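Local coordinates for histone acetyltransferase, ELP3 family (Methanocaldococcus infernus, PDB 6IA8), which mediates formation of 5-carboxymethyluridine at the wobble uridine 34 of tRNAs, using acetyl-CoA and S-adenosyl-L-methionine, at residues K393-D398 with S410-K415; I287-V292 with D346-S351; L137-G142 with W154-C159; T241-D246 with K430-E435. All blocks are in the same frame, centred on the assembly; numbering follows the deposited sequence.

Contact 1 of 4, residues K393-D398 with S410-K415; sequences KLVRED and SFEDVK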
# COMPACT_ATOMS: atom_id res chain seq x y z
N LYS A 393 -19.50 12.55 -8.85
CA LYS A 393 -20.46 11.47 -8.73
C LYS A 393 -19.87 10.36 -7.88
O LYS A 393 -18.65 10.23 -7.77
CB LYS A 393 -20.81 10.88 -10.10
CG LYS A 393 -21.44 11.88 -11.05
CD LYS A 393 -22.07 11.18 -12.25
CE LYS A 393 -22.54 12.20 -13.30
NZ LYS A 393 -23.27 13.36 -12.70
N LEU A 394 -20.76 9.55 -7.29
CA LEU A 394 -20.36 8.30 -6.63
C LEU A 394 -20.30 7.21 -7.70
O LEU A 394 -21.30 6.95 -8.35
CB LEU A 394 -21.35 7.91 -5.54
CG LEU A 394 -20.76 7.09 -4.37
CD1 LEU A 394 -21.80 6.93 -3.26
CD2 LEU A 394 -20.25 5.75 -4.82
N VAL A 395 -19.13 6.62 -7.90
CA VAL A 395 -18.89 5.67 -8.98
C VAL A 395 -18.59 4.31 -8.37
O VAL A 395 -18.08 4.21 -7.25
CB VAL A 395 -17.71 6.11 -9.88
CG1 VAL A 395 -17.41 5.07 -10.94
CG2 VAL A 395 -18.01 7.47 -10.53
N ARG A 396 -18.94 3.24 -9.08
CA ARG A 396 -18.71 1.90 -8.58
C ARG A 396 -18.09 1.05 -9.66
O ARG A 396 -18.52 1.10 -10.81
CB ARG A 396 -20.01 1.23 -8.11
CG ARG A 396 -19.87 -0.24 -7.77
CD ARG A 396 -21.17 -0.77 -7.20
NE ARG A 396 -21.16 -2.23 -7.07
CZ ARG A 396 -22.20 -2.95 -6.66
NH1 ARG A 396 -23.32 -2.33 -6.32
NH2 ARG A 396 -22.11 -4.27 -6.59
N GLU A 397 -17.13 0.21 -9.29
CA GLU A 397 -16.52 -0.76 -10.20
C GLU A 397 -16.24 -2.03 -9.41
O GLU A 397 -15.59 -1.95 -8.36
CB GLU A 397 -15.22 -0.22 -10.78
CG GLU A 397 -14.50 -1.18 -11.71
CD GLU A 397 -13.22 -0.57 -12.25
OE1 GLU A 397 -12.88 0.59 -11.89
OE2 GLU A 397 -12.56 -1.23 -13.02
N ASP A 398 -16.71 -3.17 -9.93
CA ASP A 398 -16.55 -4.46 -9.29
C ASP A 398 -15.52 -5.30 -10.05
O ASP A 398 -15.41 -5.21 -11.29
CB ASP A 398 -17.87 -5.24 -9.24
CG ASP A 398 -18.93 -4.59 -8.33
OD1 ASP A 398 -18.73 -3.49 -7.80
OD2 ASP A 398 -19.95 -5.24 -8.09
N SER A 410 -16.05 5.03 -5.33
CA SER A 410 -15.25 6.24 -5.33
C SER A 410 -16.13 7.46 -5.57
O SER A 410 -17.21 7.36 -6.15
CB SER A 410 -14.13 6.16 -6.38
OG SER A 410 -14.70 6.01 -7.67
N PHE A 411 -15.68 8.60 -5.06
CA PHE A 411 -16.20 9.89 -5.47
C PHE A 411 -15.19 10.47 -6.46
O PHE A 411 -13.99 10.50 -6.18
CB PHE A 411 -16.40 10.84 -4.28
CG PHE A 411 -17.72 10.65 -3.62
CD1 PHE A 411 -18.89 11.15 -4.22
CD2 PHE A 411 -17.83 9.93 -2.45
CE1 PHE A 411 -20.14 10.94 -3.64
CE2 PHE A 411 -19.08 9.73 -1.85
CZ PHE A 411 -20.23 10.21 -2.45
N GLU A 412 -15.69 10.95 -7.59
CA GLU A 412 -14.83 11.32 -8.70
C GLU A 412 -15.51 12.41 -9.51
O GLU A 412 -16.72 12.33 -9.72
CB GLU A 412 -14.57 10.10 -9.59
CG GLU A 412 -13.77 10.37 -10.85
CD GLU A 412 -13.69 9.16 -11.76
OE1 GLU A 412 -13.77 8.02 -11.25
OE2 GLU A 412 -13.56 9.34 -12.99
N ASP A 413 -14.74 13.42 -9.92
CA ASP A 413 -15.13 14.36 -10.96
C ASP A 413 -15.02 13.59 -12.27
O ASP A 413 -13.92 13.34 -12.76
CB ASP A 413 -14.22 15.59 -10.92
CG ASP A 413 -14.41 16.51 -12.11
OD1 ASP A 413 -15.10 16.13 -13.09
OD2 ASP A 413 -13.87 17.64 -12.06
N VAL A 414 -16.16 13.18 -12.83
CA VAL A 414 -16.13 12.29 -13.99
C VAL A 414 -15.94 13.04 -15.28
O VAL A 414 -15.72 12.41 -16.32
CB VAL A 414 -17.40 11.43 -14.10
CG1 VAL A 414 -17.61 10.61 -12.85
CG2 VAL A 414 -18.62 12.33 -14.37
N LYS A 415 -16.05 14.37 -15.26
CA LYS A 415 -15.68 15.16 -16.43
C LYS A 415 -14.16 15.26 -16.57
O LYS A 415 -13.62 15.05 -17.66
CB LYS A 415 -16.30 16.56 -16.33
CG LYS A 415 -15.86 17.54 -17.42
CD LYS A 415 -16.63 18.86 -17.30
CE LYS A 415 -16.19 19.90 -18.37
NZ LYS A 415 -14.74 20.22 -18.31
O HOH W 1 -15.37 3.40 -8.48

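Contact 2 of 4, residues I287-V292 with D346-S351; sequences IYPCLV and DGVKKS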
# COMPACT_ATOMS: atom_id res chain seq x y z
N ILE A 287 7.01 -0.78 -8.27
CA ILE A 287 7.71 -1.28 -9.46
C ILE A 287 9.07 -0.62 -9.55
O ILE A 287 9.18 0.61 -9.49
CB ILE A 287 6.91 -1.01 -10.74
CG1 ILE A 287 5.52 -1.64 -10.67
CG2 ILE A 287 7.68 -1.55 -11.98
CD1 ILE A 287 4.58 -1.07 -11.72
N TYR A 288 10.12 -1.42 -9.75
CA TYR A 288 11.41 -0.82 -10.10
C TYR A 288 12.24 -1.86 -10.82
O TYR A 288 12.25 -3.02 -10.39
CB TYR A 288 12.18 -0.30 -8.88
CG TYR A 288 13.17 0.80 -9.26
CD1 TYR A 288 12.75 2.12 -9.36
CD2 TYR A 288 14.50 0.51 -9.58
CE1 TYR A 288 13.60 3.12 -9.73
CE2 TYR A 288 15.39 1.54 -9.94
CZ TYR A 288 14.92 2.83 -10.02
OH TYR A 288 15.74 3.86 -10.39
N PRO A 289 12.96 -1.51 -11.89
CA PRO A 289 13.71 -2.53 -12.63
C PRO A 289 14.76 -3.19 -11.77
O PRO A 289 15.29 -2.60 -10.84
CB PRO A 289 14.35 -1.74 -13.78
CG PRO A 289 14.31 -0.30 -13.35
CD PRO A 289 13.06 -0.18 -12.50
N CYS A 290 15.03 -4.46 -12.07
CA CYS A 290 16.03 -5.24 -11.36
C CYS A 290 17.40 -4.62 -11.58
O CYS A 290 17.75 -4.24 -12.70
CB CYS A 290 15.99 -6.68 -11.87
SG CYS A 290 17.02 -7.81 -10.96
N LEU A 291 18.17 -4.49 -10.50
CA LEU A 291 19.48 -3.85 -10.51
C LEU A 291 20.54 -4.86 -10.08
O LEU A 291 20.23 -5.87 -9.45
CB LEU A 291 19.53 -2.64 -9.57
CG LEU A 291 18.51 -1.53 -9.75
CD1 LEU A 291 18.50 -0.60 -8.54
CD2 LEU A 291 18.79 -0.75 -11.03
N VAL A 292 21.79 -4.55 -10.40
CA VAL A 292 22.95 -5.33 -9.98
C VAL A 292 23.64 -4.56 -8.87
O VAL A 292 24.25 -3.51 -9.11
CB VAL A 292 23.91 -5.58 -11.15
CG1 VAL A 292 25.14 -6.34 -10.68
CG2 VAL A 292 23.18 -6.36 -12.27
N ASP A 346 25.38 -2.13 -12.18
CA ASP A 346 24.79 -2.09 -13.51
C ASP A 346 23.28 -2.00 -13.35
O ASP A 346 22.71 -2.50 -12.37
CB ASP A 346 25.21 -3.32 -14.34
CG ASP A 346 24.97 -3.13 -15.84
OD1 ASP A 346 24.56 -2.02 -16.25
OD2 ASP A 346 25.21 -4.09 -16.60
N GLY A 347 22.64 -1.39 -14.34
CA GLY A 347 21.22 -1.15 -14.30
C GLY A 347 20.90 0.33 -14.33
O GLY A 347 21.79 1.18 -14.44
N VAL A 348 19.61 0.64 -14.21
CA VAL A 348 19.19 2.04 -14.23
C VAL A 348 19.79 2.76 -13.03
O VAL A 348 19.56 2.38 -11.88
CB VAL A 348 17.66 2.14 -14.23
CG1 VAL A 348 17.22 3.58 -14.06
CG2 VAL A 348 17.11 1.55 -15.52
N LYS A 349 20.53 3.84 -13.30
CA LYS A 349 21.15 4.63 -12.25
C LYS A 349 20.51 6.00 -12.07
O LYS A 349 20.61 6.57 -10.98
CB LYS A 349 22.64 4.84 -12.54
CG LYS A 349 23.41 3.58 -12.89
CD LYS A 349 24.85 3.91 -13.30
N LYS A 350 19.85 6.53 -13.10
CA LYS A 350 19.31 7.88 -13.03
C LYS A 350 18.14 7.95 -12.06
O LYS A 350 17.43 6.96 -11.83
CB LYS A 350 18.89 8.34 -14.43
CG LYS A 350 20.10 8.72 -15.30
CD LYS A 350 19.74 8.83 -16.77
CE LYS A 350 18.68 9.88 -17.03
NZ LYS A 350 18.42 10.05 -18.49
N SER A 351 17.95 9.13 -11.48
CA SER A 351 17.05 9.31 -10.35
C SER A 351 15.65 9.79 -10.73
O SER A 351 14.78 9.88 -9.85
CB SER A 351 17.67 10.30 -9.35
OG SER A 351 17.99 11.52 -9.99
O HOH W 2 17.93 -1.78 -14.34

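Contact 3 of 4, residues L137-G142 with W154-C159; sequences LIIMGG and WFIKRC. With SO4 (sulfate ion), chain F.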
# COMPACT_ATOMS: atom_id res chain seq x y z
N LEU A 137 3.12 4.04 9.48
CA LEU A 137 4.31 3.36 9.94
C LEU A 137 4.59 2.20 9.00
O LEU A 137 3.70 1.40 8.73
CB LEU A 137 4.11 2.85 11.36
CG LEU A 137 5.30 2.14 11.99
CD1 LEU A 137 6.47 3.07 12.13
CD2 LEU A 137 4.82 1.59 13.34
N ILE A 138 5.81 2.16 8.48
CA ILE A 138 6.21 1.14 7.52
C ILE A 138 7.36 0.36 8.13
O ILE A 138 8.41 0.95 8.43
CB ILE A 138 6.65 1.73 6.17
CG1 ILE A 138 5.55 2.60 5.56
CG2 ILE A 138 6.99 0.60 5.19
CD1 ILE A 138 5.90 3.17 4.21
N ILE A 139 7.19 -0.95 8.27
CA ILE A 139 8.20 -1.83 8.84
C ILE A 139 8.97 -2.46 7.69
O ILE A 139 8.44 -3.28 6.95
CB ILE A 139 7.58 -2.91 9.74
CG1 ILE A 139 6.62 -2.29 10.76
CG2 ILE A 139 8.69 -3.73 10.42
CD1 ILE A 139 7.24 -1.26 11.68
N MET A 140 10.23 -2.07 7.54
CA MET A 140 11.04 -2.51 6.43
C MET A 140 11.96 -3.65 6.84
O MET A 140 12.39 -3.73 8.00
CB MET A 140 11.88 -1.35 5.89
CG MET A 140 11.06 -0.19 5.40
SD MET A 140 12.07 1.11 4.68
CE MET A 140 13.10 1.55 6.07
N GLY A 141 12.28 -4.52 5.88
CA GLY A 141 13.17 -5.64 6.11
C GLY A 141 12.74 -6.91 5.41
O GLY A 141 13.58 -7.69 4.95
N GLY A 142 11.43 -7.14 5.33
CA GLY A 142 10.90 -8.33 4.71
C GLY A 142 10.91 -9.57 5.56
O GLY A 142 10.24 -10.55 5.22
N TRP A 154 7.34 -6.04 20.83
CA TRP A 154 8.16 -4.99 21.43
C TRP A 154 8.47 -3.91 20.41
O TRP A 154 8.36 -2.72 20.70
CB TRP A 154 9.44 -5.61 22.01
CG TRP A 154 10.47 -4.60 22.43
CD1 TRP A 154 10.54 -3.94 23.62
CD2 TRP A 154 11.59 -4.14 21.64
NE1 TRP A 154 11.64 -3.09 23.63
CE2 TRP A 154 12.29 -3.20 22.43
CE3 TRP A 154 12.06 -4.45 20.35
CZ2 TRP A 154 13.43 -2.56 21.97
CZ3 TRP A 154 13.20 -3.81 19.90
CH2 TRP A 154 13.87 -2.86 20.71
N PHE A 155 8.84 -4.30 19.18
CA PHE A 155 9.24 -3.32 18.19
C PHE A 155 8.10 -2.37 17.86
O PHE A 155 8.28 -1.14 17.80
CB PHE A 155 9.72 -4.03 16.93
CG PHE A 155 10.42 -3.14 15.95
CD1 PHE A 155 9.70 -2.38 15.06
CD2 PHE A 155 11.80 -3.05 15.95
CE1 PHE A 155 10.35 -1.55 14.15
CE2 PHE A 155 12.46 -2.24 15.05
CZ PHE A 155 11.76 -1.49 14.15
N ILE A 156 6.91 -2.92 17.64
CA ILE A 156 5.77 -2.08 17.33
C ILE A 156 5.38 -1.24 18.54
O ILE A 156 5.03 -0.06 18.40
CB ILE A 156 4.58 -2.92 16.83
CG1 ILE A 156 4.94 -3.62 15.51
CG2 ILE A 156 3.35 -2.02 16.68
CD1 ILE A 156 5.37 -2.73 14.39
N LYS A 157 5.42 -1.84 19.73
CA LYS A 157 5.13 -1.10 20.96
C LYS A 157 5.99 0.15 21.05
O LYS A 157 5.50 1.24 21.36
CB LYS A 157 5.38 -2.00 22.17
CG LYS A 157 5.22 -1.30 23.49
CD LYS A 157 5.58 -2.25 24.67
CE LYS A 157 5.73 -1.49 25.95
NZ LYS A 157 6.85 -0.50 25.91
N ARG A 158 7.29 0.00 20.79
CA ARG A 158 8.21 1.12 20.96
C ARG A 158 8.02 2.19 19.90
O ARG A 158 8.26 3.38 20.16
CB ARG A 158 9.66 0.60 20.95
CG ARG A 158 10.03 -0.26 22.15
CD ARG A 158 9.92 0.55 23.46
NE ARG A 158 10.98 1.57 23.54
CZ ARG A 158 10.94 2.65 24.30
NH1 ARG A 158 9.88 2.90 25.04
NH2 ARG A 158 11.96 3.49 24.31
N CYS A 159 7.66 1.79 18.68
CA CYS A 159 7.30 2.80 17.68
C CYS A 159 6.10 3.62 18.15
O CYS A 159 6.07 4.85 17.99
CB CYS A 159 7.01 2.12 16.34
SG CYS A 159 8.42 1.31 15.56
S SO4 F . 10.67 -1.17 27.14
O1 SO4 F . 9.48 -2.00 26.93
O2 SO4 F . 10.35 0.22 26.82
O3 SO4 F . 11.09 -1.27 28.53
O4 SO4 F . 11.77 -1.61 26.28

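Contact 4 of 4, residues T241-D246 with K430-E435; sequences TQLLKD and KPFRKE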
# COMPACT_ATOMS: atom_id res chain seq x y z
N THR A 241 -2.06 -13.81 -1.04
CA THR A 241 -2.97 -12.76 -1.47
C THR A 241 -4.40 -13.06 -1.03
O THR A 241 -5.10 -12.18 -0.51
CB THR A 241 -2.90 -12.59 -2.98
OG1 THR A 241 -1.60 -12.13 -3.41
CG2 THR A 241 -3.96 -11.56 -3.47
N GLN A 242 -4.85 -14.30 -1.21
CA GLN A 242 -6.20 -14.68 -0.81
C GLN A 242 -6.39 -14.61 0.71
O GLN A 242 -7.43 -14.14 1.19
CB GLN A 242 -6.50 -16.09 -1.31
CG GLN A 242 -7.85 -16.64 -0.83
CD GLN A 242 -7.74 -17.58 0.34
OE1 GLN A 242 -6.90 -18.47 0.34
NE2 GLN A 242 -8.60 -17.39 1.34
N LEU A 243 -5.43 -15.11 1.48
CA LEU A 243 -5.58 -15.07 2.92
C LEU A 243 -5.60 -13.63 3.42
O LEU A 243 -6.33 -13.31 4.36
CB LEU A 243 -4.44 -15.84 3.58
CG LEU A 243 -4.44 -17.36 3.36
CD1 LEU A 243 -3.15 -17.94 3.91
CD2 LEU A 243 -5.64 -17.99 4.03
N LEU A 244 -4.79 -12.76 2.82
CA LEU A 244 -4.78 -11.35 3.20
C LEU A 244 -6.10 -10.68 2.86
O LEU A 244 -6.71 -10.00 3.70
CB LEU A 244 -3.61 -10.64 2.50
CG LEU A 244 -2.21 -10.98 3.05
CD1 LEU A 244 -1.15 -10.47 2.06
CD2 LEU A 244 -1.99 -10.45 4.40
N LYS A 245 -6.58 -10.88 1.63
CA LYS A 245 -7.84 -10.27 1.21
C LYS A 245 -8.99 -10.75 2.08
O LYS A 245 -9.85 -9.95 2.48
CB LYS A 245 -8.12 -10.62 -0.25
CG LYS A 245 -7.28 -9.87 -1.32
CD LYS A 245 -7.49 -8.35 -1.25
CE LYS A 245 -6.88 -7.69 -2.49
NZ LYS A 245 -7.74 -7.96 -3.67
N ASP A 246 -9.04 -12.05 2.39
CA ASP A 246 -10.12 -12.60 3.19
C ASP A 246 -9.96 -12.29 4.66
O ASP A 246 -10.83 -12.67 5.44
CB ASP A 246 -10.23 -14.12 2.97
CG ASP A 246 -10.88 -14.45 1.63
OD1 ASP A 246 -11.65 -13.58 1.10
OD2 ASP A 246 -10.66 -15.57 1.12
N LYS A 430 -12.86 -17.35 1.38
CA LYS A 430 -12.59 -18.41 2.35
C LYS A 430 -11.87 -17.80 3.54
O LYS A 430 -10.69 -18.04 3.78
CB LYS A 430 -11.77 -19.54 1.72
CG LYS A 430 -12.61 -20.50 0.88
CD LYS A 430 -11.78 -21.71 0.42
CE LYS A 430 -12.66 -22.70 -0.37
NZ LYS A 430 -11.98 -24.04 -0.52
N PRO A 431 -12.56 -16.98 4.32
CA PRO A 431 -11.93 -16.40 5.51
C PRO A 431 -11.70 -17.44 6.59
O PRO A 431 -12.33 -18.49 6.62
CB PRO A 431 -12.93 -15.35 5.97
CG PRO A 431 -14.27 -15.90 5.50
CD PRO A 431 -13.97 -16.57 4.16
N PHE A 432 -10.74 -17.13 7.47
CA PHE A 432 -10.45 -17.97 8.62
C PHE A 432 -10.56 -17.23 9.94
O PHE A 432 -10.57 -17.88 10.98
CB PHE A 432 -9.03 -18.56 8.52
CG PHE A 432 -7.95 -17.52 8.44
CD1 PHE A 432 -7.36 -17.05 9.60
CD2 PHE A 432 -7.57 -16.97 7.20
CE1 PHE A 432 -6.37 -16.07 9.53
CE2 PHE A 432 -6.59 -15.99 7.13
CZ PHE A 432 -6.00 -15.55 8.29
N ARG A 433 -10.59 -15.90 9.95
CA ARG A 433 -10.65 -15.15 11.20
C ARG A 433 -11.97 -15.43 11.91
O ARG A 433 -13.02 -15.50 11.27
CB ARG A 433 -10.52 -13.65 10.93
CG ARG A 433 -9.08 -13.15 10.58
CD ARG A 433 -8.14 -13.31 11.78
NE ARG A 433 -8.59 -12.55 12.94
CZ ARG A 433 -7.85 -12.33 14.03
NH1 ARG A 433 -6.61 -12.80 14.09
NH2 ARG A 433 -8.34 -11.64 15.05
N LYS A 434 -11.90 -15.53 13.24
CA LYS A 434 -13.07 -15.85 14.03
C LYS A 434 -14.19 -14.84 13.82
O LYS A 434 -15.37 -15.19 13.90
CB LYS A 434 -12.70 -15.92 15.52
CG LYS A 434 -11.84 -14.74 16.02
CD LYS A 434 -11.46 -14.87 17.50
CE LYS A 434 -12.65 -14.60 18.41
NZ LYS A 434 -12.23 -14.49 19.85
N GLU A 435 -13.86 -13.59 13.55
CA GLU A 435 -14.92 -12.59 13.49
C GLU A 435 -15.54 -12.45 12.10
O GLU A 435 -16.50 -11.68 11.95
CB GLU A 435 -14.40 -11.23 13.97
CG GLU A 435 -13.08 -10.77 13.41
CD GLU A 435 -11.86 -11.31 14.16
OE1 GLU A 435 -11.40 -12.41 13.80
OE2 GLU A 435 -11.28 -10.63 15.03
O HOH W 3 -9.81 -14.32 7.50

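Contact 1 of 4, residues K393-D398 with S410-K415
Lys393 and Val395 each exchange two backbone hydrogen bonds with the facing strand, Lys393 with Glu412 and Val395 with Ser410, as the hydrogen-bonded pairs of an antiparallel beta hairpin at the edge of the acetyltransferase (GNAT) sheet. Lys393 N donates to Glu412 O at 2.9 Å, and Glu412 N donates in return to Lys393 O at 3.1 Å. In the next ring Val395 N reaches Ser410 O at 2.7 Å, nearly straight at 173°, and Ser410 N reaches Val395 O at 2.9 Å. Val395 O also takes a weak bond from a water that lies 2.8 Å from Ser410 OG, a loose solvent link between the hydroxyl and the facing strand. Between the rings sits the non-hydrogen-bonded pair Leu394-Phe411. Leu394 CG is anti to its backbone N (chi1 -151°) and lies over one face of the Phe411 ring, toward the rim, 3.7 Å from CZ. The ring also meets Tyr469, a probable acetyl-CoA-binding residue. On the other side of the sheet Val395 CG2 touches Val414 CG1 at 3.9 Å. The contact thus divides its chemistry: paired backbone groups fix the register, while an aliphatic-aromatic CH-pi contact joins the edge strand to the side bearing helix 469-484.

Contact 2 of 4, residues I287-V292 with D346-S351
The Tyr288 ring has the CD of Pro289 over one face, 3.3 Å above its plane and offset toward the rim, while its hydroxyl reaches across to the segment 346-351. The segment 287-292 leaves strand 284-287 of the parallel sheet of the radical SAM domain, a fold of the TIM-barrel clan, and here meets the loop between strand 344-346 and helix 353-364. Tyr288 OH lies 4.0 Å from Val348 CG1. Tyr288 CG is anti to the backbone N (chi1 -156°), which starts the ring on its course toward Val348. The two segments meet as an antiparallel hydrogen-bonded pair, Val292 with Asp346, Val292 N donating to Asp346 O at 3.0 Å. The Pro289 and Val348 side chains cross at about a right angle, CG lying 4.0 Å from CG2, and both also lie against Ala315 of helix 312-325. Gly347 has phi 118°, a conformation readily taken by glycine, and its carbonyl carbon lies 4.1 Å from Leu291 CD2. A water bridges the segments nearby, donating to Cys290 O and accepting from Val348 N at 2.9 Å. Val348 O, by contrast, is buried without a polar partner in the model; the methyl CD2 of Leu291 lies 3.3 Å from it.

Contact 3 of 4, residues L137-G142 with W154-C159
Lys157 NZ has several partners: it donates to O1 of a sulfate ion at 3.2 Å and forms salt bridges with Asp161 and Glu167. Trp154 NE1 holds the same sulfate through O4, which sits at the edge of the indole, near its plane, 3.0 Å away. Sulfate O2 lies over one face of the Arg158 guanidinium, and Arg158 CG lies over one face of the indole, toward its rim. The anion probably comes from the crystallisation liquor; it sits where Trp154, Lys157 and Arg158 come together on the side of the helix turned from the strand. Across to the strand the contacts are between apolar side-chain atoms. Ile156 CD1 meets Ile139 CD1 at 3.6 Å, the two side chains crossing at a slant, and Ile139 CD1 also touches the edge of the Phe155 ring at CE1, 4.0 Å off. In both isoleucines CD1 is turned back by chi2, -59° in Ile139 and -57° in Ile156. One turn on, Leu137 CD2 reaches Cys159 CB at 3.8 Å. Strand 134-140 and helix 149-164 begin a beta-alpha-beta crossover of the radical SAM domain, which also includes helix 171-178 before it reaches parallel strand 184-192. The local strand and helix axes run 11.0 Å apart; Leu188 of the return strand borders Leu137 and Ile139, Val67 of strand 63-68 borders Ile139 and Phe155, and helix 114-127 flanks Cys159 through Thr118.

Contact 4 of 4, residues T241-D246 with K430-E435
Asp246 turns its carboxylate to the loop 430-435 and accepts the backbone N-H of Lys430 at OD2, 2.8 Å away. The Lys430 nitrogen stands well above the carboxylate plane, whereas the second donor to OD2, Gln242 NE2, comes on the anti side and close to that plane, also at 2.8 Å. Gln242 leaves the helix with CG anti to its backbone N and then bends sharply at chi2 (-100°), which folds CD out of an extended path; NE2 lies 3.8 Å from Lys430 CB. The other oxygen of Asp246, OD1, is held by Arg426 and by the backbone N of Tyr429. Phe432 adopts chi1 60°, its CG between backbone N and carbonyl carbon, and the Phe432 and Leu243 side chains cross at about a right angle, with Leu243 CD2 3.8 Å from Phe432 CE2. A water over one face of this ring donates to Asp246 O and accepts from Phe432 N at 3.0 Å. Pro431 CB packs 3.4 Å from Asp246 O. Helix 234-245 belongs to the radical SAM domain and the loop to the acetyltransferase domain, so one buried carboxylate is a polar hub of their interface; its surrounding donors, including Arg426, would be expected to favour the charged form.

Overall arrangement
From the N terminus, contact 3 comes first, closing the short loop from strand 134-140 to helix 149-164 within the radical SAM domain before any other contact opens. Contact 4 then opens at 241-246 and closes only at 430-435, spanning most of the remaining fold and tying the radical SAM domain to the acetyltransferase domain. Within that span lie contact 2, which joins the end of parallel strand 284-287, next to last in the sheet, to the loop before helix 353-364, and later contact 1, the edge hairpin of the acetyltransferase sheet. These two follow in series, and no loops cross. Contacts 1 and 3 lie on opposite sides of the chain's centre, their centres about 35 Å apart.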